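Local structure of uncharacterized SnoaL-like protein (Burkholderia thailandensis E264, 3H3H) at residues 3-8 / 82-87; 15-20 / 75-80; 88-93 / 100-105. The protein is of unknown function but belongs to the SnoaL-like family of the NTF2 clan, whose cone-shaped fold often encloses a pocket for small molecules. One frame throughout, in Å; residues are numbered along the deposited sequence. Where two conformers were deposited one is given.

Contact 1. Residues 3-8 / 82-87; sequences EPITQA and TLAGVD
Two hydrogen bonds grip T82 OG1, one shared with the hydroxyl of S14 and one from the indole NH of W79, so this oxygen ties strand 78-84 to helix 7-22 as well as to its own strand neighbour. Residues 3-8 run almost antiparallel to 82-87, and one direct bond joins them: I5 N donates to V86 O at 3.1 Å. The N-H points nearly straight at the oxygen (167°), although the donor stands 30° above the carbonyl plane. Two waters extend this link. The first donates to I5 O and to the preceding carbonyl of the turn, that of G85. The distance from this water's oxygen to G85 O is a short 2.5 Å. The second accepts from Q7 NE2 at 2.7 Å and lies within hydrogen-bonding distance of T82 O.

Van der Waals contact fills in between. I5 has CG1 anti to its carbonyl carbon (chi1 -70°), which lays that branch alongside the backbone of the turn, with I5 CG1 3.4 Å from V86 O, and leaves I5 CG2 to meet A84 CB at 4.2 Å. Q7, in the conformer described, bends at chi2 so that its amide reaches back over the methyl of A84, Q7 OE1 lying 3.8 Å from A84 CB. P4 adds its CB beside the carbonyls of G85 and V86.

The second subunit closes in around the seam, where its Q46 packs on P4, its P51 on V86 and its G122 on Q7. In the fold, T6 serves as N-cap of helix 7-22, its OG1 bonded to F9 N, so the lead-in to that helix is pinned across the tight connection between the neighbouring antiparallel strands 78-84 and 88-94, with I5 also resting on V89.

Contact 2. Residues 15-20 / 75-80; sequences REWIDA and LHFEWI
Aromatic contact comes first. W17, with CG anti to the backbone N (chi1 -173°), brings the far end of its indole obliquely against the F77 ring: W17 CH2 is 3.9 Å from F77 CE2. The planes lie within 26° of each other, but the rings are slid apart, with centroids 5.8 Å from one another, so they barely overlap. One face of F77 carries L75 CD2 near its rim.

Aliphatic contact is centred on I18, whose CG1 stands anti to the carbonyl carbon (chi1 -69°). From there the branch enters the gap between the two aromatic residues of the other segment. I18 CD1 comes in at the edge of the F77 ring, 4.0 Å from F77 CB, while I18 CG1 meets W79 CB at 3.9 Å, the two side chains crossing at about a right angle. This is the helix-on-sheet packing of the NTF2-like cone, in which helix 7-22 lies across the curved sheet at strand 78-84, the outermost in this chain. W79, CG anti to its backbone N, lays its six-membered ring against the start of the segment: R15 N is over one face, offset toward the rim, and R15 CB approaches W79 CZ3.

Polar interactions do not cross between the segments. R15, bent at chi2 in the conformer described, makes a long salt bridge along the helix, R15 NE lying 3.7 Å from D19 OD2, whereas W17 NE1 bonds to the hydroxyl of Y33.

Contact 3. Residues 88-93 / 100-105; sequences SVAIHY and LALEVF
Y93 takes the crowded torsion, CG between the backbone N and the carbonyl carbon (chi1 66°), and so folds its ring across the strand pair and over A101. The A101 methyl sits almost on the ring normal, with A101 CB 3.5 Å from the Y93 centroid, a CH-pi contact over the centre of the face. E103, CG anti to N and bent at chi2 (143°), lifts its carboxylate to the ring's hydroxyl end. Y93 OH donates to E103 OE2 at only 2.6 Å, from above the carboxylate plane; the donated proton would be expected to stabilise an ionised carboxylate in this buried place.

The backbone is an antiparallel beta hairpin, strands 88-94 and 100-107, part of the curved sheet of the NTF2-like fold. V89 with F105, I91 with E103 and Y93 with A101 are its hydrogen-bonded pairs; their side chains face the inside of the cone, where helix 7-22 covers V89, I91 and E103. On that face I91 CD1 presses against F105 CE1 at 3.5 Å.

A90, H92, L102 and V104 turn to the other face, toward the second subunit, whose own H92, L102 and V104 meet their counterparts. Here H92, CG anti to N, swings ND1 to A101 O at 2.9 Å. That oxygen also accepts from Y93 N, and both donors stand well above its carbonyl plane. The imidazole's CE1 abuts L100 CG at 3.4 Å, and L102 CD2 packs on H92 CB.

Overall arrangement
Strand 78-84 supplies one side of contacts 1 and 2 and borders the hairpin of contact 3, so all three meet on one sheet. Contacts 1 and 2, centres 18 Å apart, adjoin along the chain and share the W79 NE1 to T82 OG1 bond. Contact 3 touches both, 12 and 11 Å away between centres: L83 O is 2.8 Å from A90 N, and I80 N is 2.9 Å from H92 O. Inside the cone, W17 CZ2 lies 3.5 Å from E103 OE1. An unidentified ligand comes within about 4 Å of the F77 side chain and 3 Å of E103 (nearest atoms), consistent with a pocket there; a MES molecule, probably from crystallisation, lies near W79 and T82.

Contact 1. Residues 3-8 / 82-87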
loop_
_atom_site.group_PDB
_atom_site.type_symbol
_atom_site.label_atom_id
_atom_site.label_comp_id
_atom_site.label_asym_id
_atom_site.label_seq_id
_atom_site.Cartn_x
_atom_site.Cartn_y
_atom_site.Cartn_z
ATOM N N GLU B 3 -10.401 12.980 -11.106
ATOM C CA GLU B 3 -11.152 12.179 -10.102
ATOM C C GLU B 3 -10.272 11.067 -9.551
ATOM O O GLU B 3 -9.985 10.105 -10.263
ATOM C CB GLU B 3 -12.413 11.556 -10.731
ATOM C CG GLU B 3 -13.352 10.843 -9.726
ATOM C CD GLU B 3 -14.504 10.117 -10.390
ATOM O OE1 GLU B 3 -14.258 9.314 -11.317
ATOM O OE2 GLU B 3 -15.660 10.340 -9.970
ATOM N N PRO B 4 -9.836 11.177 -8.283
ATOM C CA PRO B 4 -9.144 9.986 -7.762
ATOM C C PRO B 4 -10.066 8.750 -7.721
ATOM O O PRO B 4 -11.280 8.855 -7.915
ATOM C CB PRO B 4 -8.714 10.406 -6.344
ATOM C CG PRO B 4 -9.446 11.689 -6.052
ATOM C CD PRO B 4 -9.754 12.319 -7.361
ATOM N N ILE B 5 -9.463 7.585 -7.525
ATOM C CA ILE B 5 -10.188 6.337 -7.318
ATOM C C ILE B 5 -11.325 6.596 -6.386
ATOM O O ILE B 5 -11.133 7.138 -5.317
ATOM C CB ILE B 5 -9.264 5.293 -6.638
ATOM C CG1 ILE B 5 -8.202 4.857 -7.640
ATOM C CG2 ILE B 5 -10.105 4.145 -6.098
ATOM C CD1 ILE B 5 -8.784 4.171 -8.832
ATOM N N THR B 6 -12.535 6.231 -6.784
ATOM C CA THR B 6 -13.681 6.498 -5.958
ATOM C C THR B 6 -13.868 5.437 -4.898
ATOM O O THR B 6 -13.363 4.313 -5.030
ATOM C CB THR B 6 -14.941 6.601 -6.852
ATOM O OG1 THR B 6 -15.061 5.397 -7.623
ATOM C CG2 THR B 6 -14.820 7.783 -7.807
ATOM N N GLN B 7 -14.574 5.760 -3.821
ATOM C CA GLN B 7 -14.797 4.741 -2.804
ATOM C C GLN B 7 -15.806 3.710 -3.362
ATOM O O GLN B 7 -15.707 2.531 -3.035
ATOM C CB GLN B 7 -15.248 5.331 -1.474
ATOM C CG GLN B 7 -14.510 4.705 -0.268
ATOM C CD GLN B 7 -13.098 5.244 -0.076
ATOM O OE1 GLN B 7 -12.771 6.342 -0.527
ATOM N NE2 GLN B 7 -12.259 4.482 0.628
ATOM N N ALA B 8 -16.731 4.138 -4.226
ATOM C CA ALA B 8 -17.623 3.180 -4.903
ATOM C C ALA B 8 -16.747 2.043 -5.477
ATOM O O ALA B 8 -16.936 0.834 -5.193
ATOM C CB ALA B 8 -18.413 3.847 -6.028
ATOM N N THR B 82 -10.473 -1.353 3.209
ATOM C CA THR B 82 -9.967 -0.897 1.940
ATOM C C THR B 82 -9.737 0.601 2.030
ATOM O O THR B 82 -10.594 1.331 2.564
ATOM C CB THR B 82 -10.948 -1.165 0.812
ATOM O OG1 THR B 82 -10.895 -2.549 0.488
ATOM C CG2 THR B 82 -10.513 -0.432 -0.424
ATOM N N LEU B 83 -8.622 1.048 1.490
ATOM C CA LEU B 83 -8.284 2.475 1.545
ATOM C C LEU B 83 -7.949 2.911 0.137
ATOM O O LEU B 83 -7.374 2.152 -0.629
ATOM C CB LEU B 83 -7.122 2.702 2.458
ATOM C CG LEU B 83 -7.393 2.146 3.865
ATOM C CD1 LEU B 83 -6.786 0.726 4.004
ATOM C CD2 LEU B 83 -6.805 3.097 4.894
ATOM N N ALA B 84 -8.383 4.099 -0.217
ATOM C CA ALA B 84 -8.217 4.590 -1.595
ATOM C C ALA B 84 -7.148 5.652 -1.671
ATOM O O ALA B 84 -7.103 6.560 -0.869
ATOM C CB ALA B 84 -9.569 5.160 -2.105
ATOM N N GLY B 85 -6.331 5.559 -2.723
ATOM C CA GLY B 85 -5.339 6.570 -3.021
ATOM C C GLY B 85 -5.634 7.307 -4.311
ATOM O O GLY B 85 -6.773 7.597 -4.631
ATOM N N VAL B 86 -4.602 7.711 -5.033
ATOM C CA VAL B 86 -4.845 8.487 -6.266
ATOM C C VAL B 86 -5.279 7.572 -7.386
ATOM O O VAL B 86 -6.379 7.675 -7.946
ATOM C CB VAL B 86 -3.566 9.272 -6.628
ATOM C CG1 VAL B 86 -3.667 9.979 -8.026
ATOM C CG2 VAL B 86 -3.283 10.261 -5.523
ATOM N N ASP B 87 -4.411 6.619 -7.690
ATOM C CA ASP B 87 -4.710 5.661 -8.753
ATOM C C ASP B 87 -4.634 4.253 -8.193
ATOM O O ASP B 87 -4.618 3.271 -8.962
ATOM C CB ASP B 87 -3.727 5.815 -9.908
ATOM C CG ASP B 87 -2.313 5.289 -9.597
ATOM O OD1 ASP B 87 -1.985 4.881 -8.451
ATOM O OD2 ASP B 87 -1.517 5.276 -10.556
HETATM O O HOH W 1 -8.938 8.434 -3.710
HETATM O O HOH W 2 -13.008 2.802 2.646
#

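Contact 2. Residues 15-20 / 75-80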
loop_
_atom_site.group_PDB
_atom_site.type_symbol
_atom_site.label_atom_id
_atom_site.label_comp_id
_atom_site.label_asym_id
_atom_site.label_seq_id
_atom_site.Cartn_x
_atom_site.Cartn_y
_atom_site.Cartn_z
ATOM N N ARG B 15 -14.526 -6.227 -2.749
ATOM C CA ARG B 15 -15.465 -7.318 -2.546
ATOM C C ARG B 15 -15.359 -8.361 -3.659
ATOM O O ARG B 15 -15.430 -9.557 -3.389
ATOM C CB ARG B 15 -16.902 -6.779 -2.419
ATOM C CG ARG B 15 -17.975 -7.849 -2.253
ATOM C CD ARG B 15 -18.420 -8.124 -0.808
ATOM N NE ARG B 15 -19.657 -8.884 -0.833
ATOM C CZ ARG B 15 -20.868 -8.344 -0.714
ATOM N NH1 ARG B 15 -21.948 -9.111 -0.773
ATOM N NH2 ARG B 15 -20.998 -7.038 -0.528
ATOM N N GLU B 16 -15.163 -7.934 -4.905
ATOM C CA GLU B 16 -15.039 -8.894 -5.994
ATOM C C GLU B 16 -13.714 -9.614 -5.887
ATOM O O GLU B 16 -13.686 -10.809 -6.081
ATOM C CB GLU B 16 -15.178 -8.236 -7.367
ATOM C CG GLU B 16 -16.507 -7.631 -7.561
ATOM C CD GLU B 16 -16.668 -6.912 -8.906
ATOM O OE1 GLU B 16 -15.696 -6.691 -9.641
ATOM O OE2 GLU B 16 -17.787 -6.503 -9.206
ATOM N N TRP B 17 -12.627 -8.900 -5.560
ATOM C CA TRP B 17 -11.305 -9.509 -5.524
ATOM C C TRP B 17 -11.238 -10.522 -4.396
ATOM O O TRP B 17 -10.770 -11.643 -4.590
ATOM C CB TRP B 17 -10.217 -8.425 -5.301
ATOM C CG TRP B 17 -8.858 -8.910 -5.405
ATOM C CD1 TRP B 17 -8.078 -8.993 -6.535
ATOM C CD2 TRP B 17 -8.018 -9.243 -4.316
ATOM N NE1 TRP B 17 -6.837 -9.486 -6.206
ATOM C CE2 TRP B 17 -6.745 -9.565 -4.843
ATOM C CE3 TRP B 17 -8.221 -9.328 -2.940
ATOM C CZ2 TRP B 17 -5.692 -9.995 -4.039
ATOM C CZ3 TRP B 17 -7.140 -9.705 -2.136
ATOM C CH2 TRP B 17 -5.913 -10.056 -2.683
ATOM N N ILE B 18 -11.710 -10.154 -3.203
ATOM C CA ILE B 18 -11.751 -11.088 -2.073
ATOM C C ILE B 18 -12.628 -12.308 -2.415
ATOM O O ILE B 18 -12.239 -13.449 -2.196
ATOM C CB ILE B 18 -12.282 -10.403 -0.824
ATOM C CG1 ILE B 18 -11.290 -9.377 -0.308
ATOM C CG2 ILE B 18 -12.641 -11.427 0.305
ATOM C CD1 ILE B 18 -10.062 -9.951 0.363
ATOM N N ASP B 19 -13.781 -12.038 -2.974
ATOM C CA ASP B 19 -14.705 -13.133 -3.300
ATOM C C ASP B 19 -14.107 -14.029 -4.358
ATOM O O ASP B 19 -14.342 -15.230 -4.303
ATOM C CB ASP B 19 -16.040 -12.599 -3.763
ATOM C CG ASP B 19 -16.879 -12.042 -2.614
ATOM O OD1 ASP B 19 -16.490 -12.165 -1.439
ATOM O OD2 ASP B 19 -17.927 -11.463 -2.894
ATOM N N ALA B 20 -13.352 -13.481 -5.309
ATOM C CA ALA B 20 -12.797 -14.295 -6.395
ATOM C C ALA B 20 -11.734 -15.254 -5.839
ATOM O O ALA B 20 -11.695 -16.445 -6.184
ATOM C CB ALA B 20 -12.204 -13.424 -7.495
ATOM N N LEU B 75 -7.939 -22.165 0.661
ATOM C CA LEU B 75 -7.448 -20.807 0.785
ATOM C C LEU B 75 -8.613 -19.870 1.051
ATOM O O LEU B 75 -9.665 -19.960 0.420
ATOM C CB LEU B 75 -6.756 -20.361 -0.521
ATOM C CG LEU B 75 -6.282 -18.907 -0.612
ATOM C CD1 LEU B 75 -5.049 -18.637 -1.534
ATOM C CD2 LEU B 75 -7.424 -17.974 -1.104
ATOM N N HIS B 76 -8.402 -18.936 1.974
ATOM C CA HIS B 76 -9.466 -18.009 2.333
ATOM C C HIS B 76 -8.873 -16.747 2.846
ATOM O O HIS B 76 -8.024 -16.822 3.711
ATOM C CB HIS B 76 -10.309 -18.646 3.424
ATOM C CG HIS B 76 -11.464 -17.792 3.832
ATOM N ND1 HIS B 76 -12.606 -17.688 3.072
ATOM C CD2 HIS B 76 -11.632 -16.969 4.888
ATOM C CE1 HIS B 76 -13.430 -16.828 3.639
ATOM N NE2 HIS B 76 -12.876 -16.400 4.758
ATOM N N PHE B 77 -9.358 -15.604 2.348
ATOM C CA PHE B 77 -8.895 -14.291 2.782
ATOM C C PHE B 77 -10.026 -13.614 3.524
ATOM O O PHE B 77 -11.152 -13.692 3.085
ATOM C CB PHE B 77 -8.598 -13.424 1.589
ATOM C CG PHE B 77 -7.427 -13.879 0.751
ATOM C CD1 PHE B 77 -6.493 -14.808 1.226
ATOM C CD2 PHE B 77 -7.220 -13.323 -0.459
ATOM C CE1 PHE B 77 -5.406 -15.155 0.426
ATOM C CE2 PHE B 77 -6.150 -13.672 -1.284
ATOM C CZ PHE B 77 -5.235 -14.564 -0.836
ATOM N N GLU B 78 -9.718 -12.954 4.641
ATOM C CA GLU B 78 -10.725 -12.138 5.341
ATOM C C GLU B 78 -10.475 -10.688 5.083
ATOM O O GLU B 78 -9.458 -10.157 5.517
ATOM C CB GLU B 78 -10.739 -12.405 6.888
ATOM C CG GLU B 78 -11.658 -11.462 7.634
ATOM C CD GLU B 78 -11.828 -11.814 9.085
ATOM O OE1 GLU B 78 -11.221 -12.795 9.548
ATOM O OE2 GLU B 78 -12.575 -11.091 9.740
ATOM N N TRP B 79 -11.451 -10.017 4.500
ATOM C CA TRP B 79 -11.350 -8.585 4.222
ATOM C C TRP B 79 -11.492 -7.733 5.462
ATOM O O TRP B 79 -12.508 -7.814 6.153
ATOM C CB TRP B 79 -12.397 -8.214 3.220
ATOM C CG TRP B 79 -12.419 -6.814 2.763
ATOM C CD1 TRP B 79 -11.398 -5.937 2.726
ATOM C CD2 TRP B 79 -13.554 -6.131 2.199
ATOM N NE1 TRP B 79 -11.806 -4.745 2.225
ATOM C CE2 TRP B 79 -13.134 -4.828 1.890
ATOM C CE3 TRP B 79 -14.872 -6.499 1.924
ATOM C CZ2 TRP B 79 -13.974 -3.892 1.289
ATOM C CZ3 TRP B 79 -15.743 -5.543 1.354
ATOM C CH2 TRP B 79 -15.293 -4.256 1.064
ATOM N N ILE B 80 -10.462 -6.967 5.773
ATOM C CA ILE B 80 -10.464 -6.058 6.933
ATOM C C ILE B 80 -10.805 -4.631 6.540
ATOM O O ILE B 80 -11.789 -4.083 7.042
ATOM C CB ILE B 80 -9.141 -6.089 7.701
ATOM C CG1 ILE B 80 -8.874 -7.511 8.213
ATOM C CG2 ILE B 80 -9.156 -5.063 8.828
ATOM C CD1 ILE B 80 -7.445 -7.725 8.752
#

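Contact 3. Residues 88-93 / 100-105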
loop_
_atom_site.group_PDB
_atom_site.type_symbol
_atom_site.label_atom_id
_atom_site.label_comp_id
_atom_site.label_asym_id
_atom_site.label_seq_id
_atom_site.Cartn_x
_atom_site.Cartn_y
_atom_site.Cartn_z
ATOM N N SER B 88 -4.703 4.144 -6.867
ATOM C CA SER B 88 -4.537 2.851 -6.223
ATOM C C SER B 88 -5.576 2.607 -5.129
ATOM O O SER B 88 -6.202 3.576 -4.596
ATOM C CB SER B 88 -3.145 2.709 -5.661
ATOM O OG SER B 88 -2.785 3.747 -4.766
ATOM N N VAL B 89 -5.774 1.323 -4.860
ATOM C CA VAL B 89 -6.612 0.839 -3.774
ATOM C C VAL B 89 -5.714 -0.044 -2.938
ATOM O O VAL B 89 -4.907 -0.800 -3.469
ATOM C CB VAL B 89 -7.809 0.051 -4.319
ATOM C CG1 VAL B 89 -8.576 -0.662 -3.244
ATOM C CG2 VAL B 89 -8.770 1.032 -5.050
ATOM N N ALA B 90 -5.858 0.027 -1.632
ATOM C CA ALA B 90 -5.112 -0.850 -0.729
ATOM C C ALA B 90 -6.102 -1.715 -0.033
ATOM O O ALA B 90 -7.049 -1.196 0.575
ATOM C CB ALA B 90 -4.350 -0.034 0.335
ATOM N N ILE B 91 -5.944 -3.024 -0.170
ATOM C CA ILE B 91 -6.806 -3.970 0.504
ATOM C C ILE B 91 -6.028 -4.567 1.654
ATOM O O ILE B 91 -5.008 -5.187 1.447
ATOM C CB ILE B 91 -7.306 -5.094 -0.418
ATOM C CG1 ILE B 91 -8.061 -4.499 -1.641
ATOM C CG2 ILE B 91 -8.255 -6.086 0.370
ATOM C CD1 ILE B 91 -8.650 -5.612 -2.593
ATOM N N HIS B 92 -6.582 -4.439 2.859
ATOM C CA HIS B 92 -5.981 -4.974 4.070
ATOM C C HIS B 92 -6.827 -6.187 4.378
ATOM O O HIS B 92 -8.055 -6.110 4.465
ATOM C CB HIS B 92 -6.018 -3.887 5.142
ATOM C CG HIS B 92 -5.478 -4.296 6.463
ATOM N ND1 HIS B 92 -4.309 -5.014 6.605
ATOM C CD2 HIS B 92 -5.944 -4.063 7.712
ATOM C CE1 HIS B 92 -4.086 -5.216 7.895
ATOM N NE2 HIS B 92 -5.041 -4.621 8.590
ATOM N N TYR B 93 -6.161 -7.315 4.544
ATOM C CA TYR B 93 -6.879 -8.552 4.755
ATOM C C TYR B 93 -6.027 -9.533 5.499
ATOM O O TYR B 93 -4.835 -9.298 5.729
ATOM C CB TYR B 93 -7.299 -9.134 3.404
ATOM C CG TYR B 93 -6.183 -9.588 2.491
ATOM C CD1 TYR B 93 -5.560 -8.721 1.627
ATOM C CD2 TYR B 93 -5.807 -10.939 2.409
ATOM C CE1 TYR B 93 -4.603 -9.170 0.767
ATOM C CE2 TYR B 93 -4.854 -11.370 1.550
ATOM C CZ TYR B 93 -4.260 -10.499 0.705
ATOM O OH TYR B 93 -3.287 -10.957 -0.177
ATOM N N LEU B 100 -1.196 -11.268 8.316
ATOM C CA LEU B 100 -1.811 -10.002 8.007
ATOM C C LEU B 100 -1.225 -9.540 6.686
ATOM O O LEU B 100 -0.033 -9.640 6.440
ATOM C CB LEU B 100 -1.534 -9.007 9.086
ATOM C CG LEU B 100 -2.477 -7.837 9.266
ATOM C CD1 LEU B 100 -3.955 -8.263 9.537
ATOM C CD2 LEU B 100 -1.913 -6.919 10.386
ATOM N N ALA B 101 -2.092 -9.013 5.834
ATOM C CA ALA B 101 -1.723 -8.615 4.507
ATOM C C ALA B 101 -2.255 -7.258 4.153
ATOM O O ALA B 101 -3.296 -6.800 4.595
ATOM C CB ALA B 101 -2.283 -9.632 3.468
ATOM N N LEU B 102 -1.521 -6.628 3.260
ATOM C CA LEU B 102 -1.876 -5.317 2.747
ATOM C C LEU B 102 -1.342 -5.253 1.317
ATOM O O LEU B 102 -0.141 -5.211 1.039
ATOM C CB LEU B 102 -1.285 -4.202 3.582
ATOM C CG LEU B 102 -1.635 -2.769 3.222
ATOM C CD1 LEU B 102 -1.274 -2.279 1.814
ATOM C CD2 LEU B 102 -3.174 -2.554 3.412
ATOM N N GLU B 103 -2.287 -5.302 0.364
ATOM C CA GLU B 103 -1.979 -5.367 -1.031
ATOM C C GLU B 103 -2.416 -4.084 -1.678
ATOM O O GLU B 103 -3.557 -3.673 -1.549
ATOM C CB GLU B 103 -2.661 -6.617 -1.651
ATOM C CG GLU B 103 -2.011 -7.168 -2.861
ATOM C CD GLU B 103 -2.058 -8.688 -2.894
ATOM O OE1 GLU B 103 -2.236 -9.248 -3.985
ATOM O OE2 GLU B 103 -2.038 -9.347 -1.833
ATOM N N VAL B 104 -1.503 -3.468 -2.422
ATOM C CA VAL B 104 -1.763 -2.215 -3.078
ATOM C C VAL B 104 -1.931 -2.508 -4.567
ATOM O O VAL B 104 -1.063 -3.182 -5.190
ATOM C CB VAL B 104 -0.611 -1.261 -2.892
ATOM C CG1 VAL B 104 -0.913 0.026 -3.627
ATOM C CG2 VAL B 104 -0.400 -0.955 -1.356
ATOM N N PHE B 105 -3.020 -1.961 -5.132
ATOM C CA PHE B 105 -3.339 -2.178 -6.519
ATOM C C PHE B 105 -3.415 -0.873 -7.244
ATOM O O PHE B 105 -4.215 0.015 -6.894
ATOM C CB PHE B 105 -4.697 -2.840 -6.637
ATOM C CG PHE B 105 -4.842 -4.116 -5.847
ATOM C CD1 PHE B 105 -5.235 -4.114 -4.506
ATOM C CD2 PHE B 105 -4.638 -5.348 -6.447
ATOM C CE1 PHE B 105 -5.358 -5.281 -3.813
ATOM C CE2 PHE B 105 -4.777 -6.543 -5.735
ATOM C CZ PHE B 105 -5.134 -6.519 -4.426
#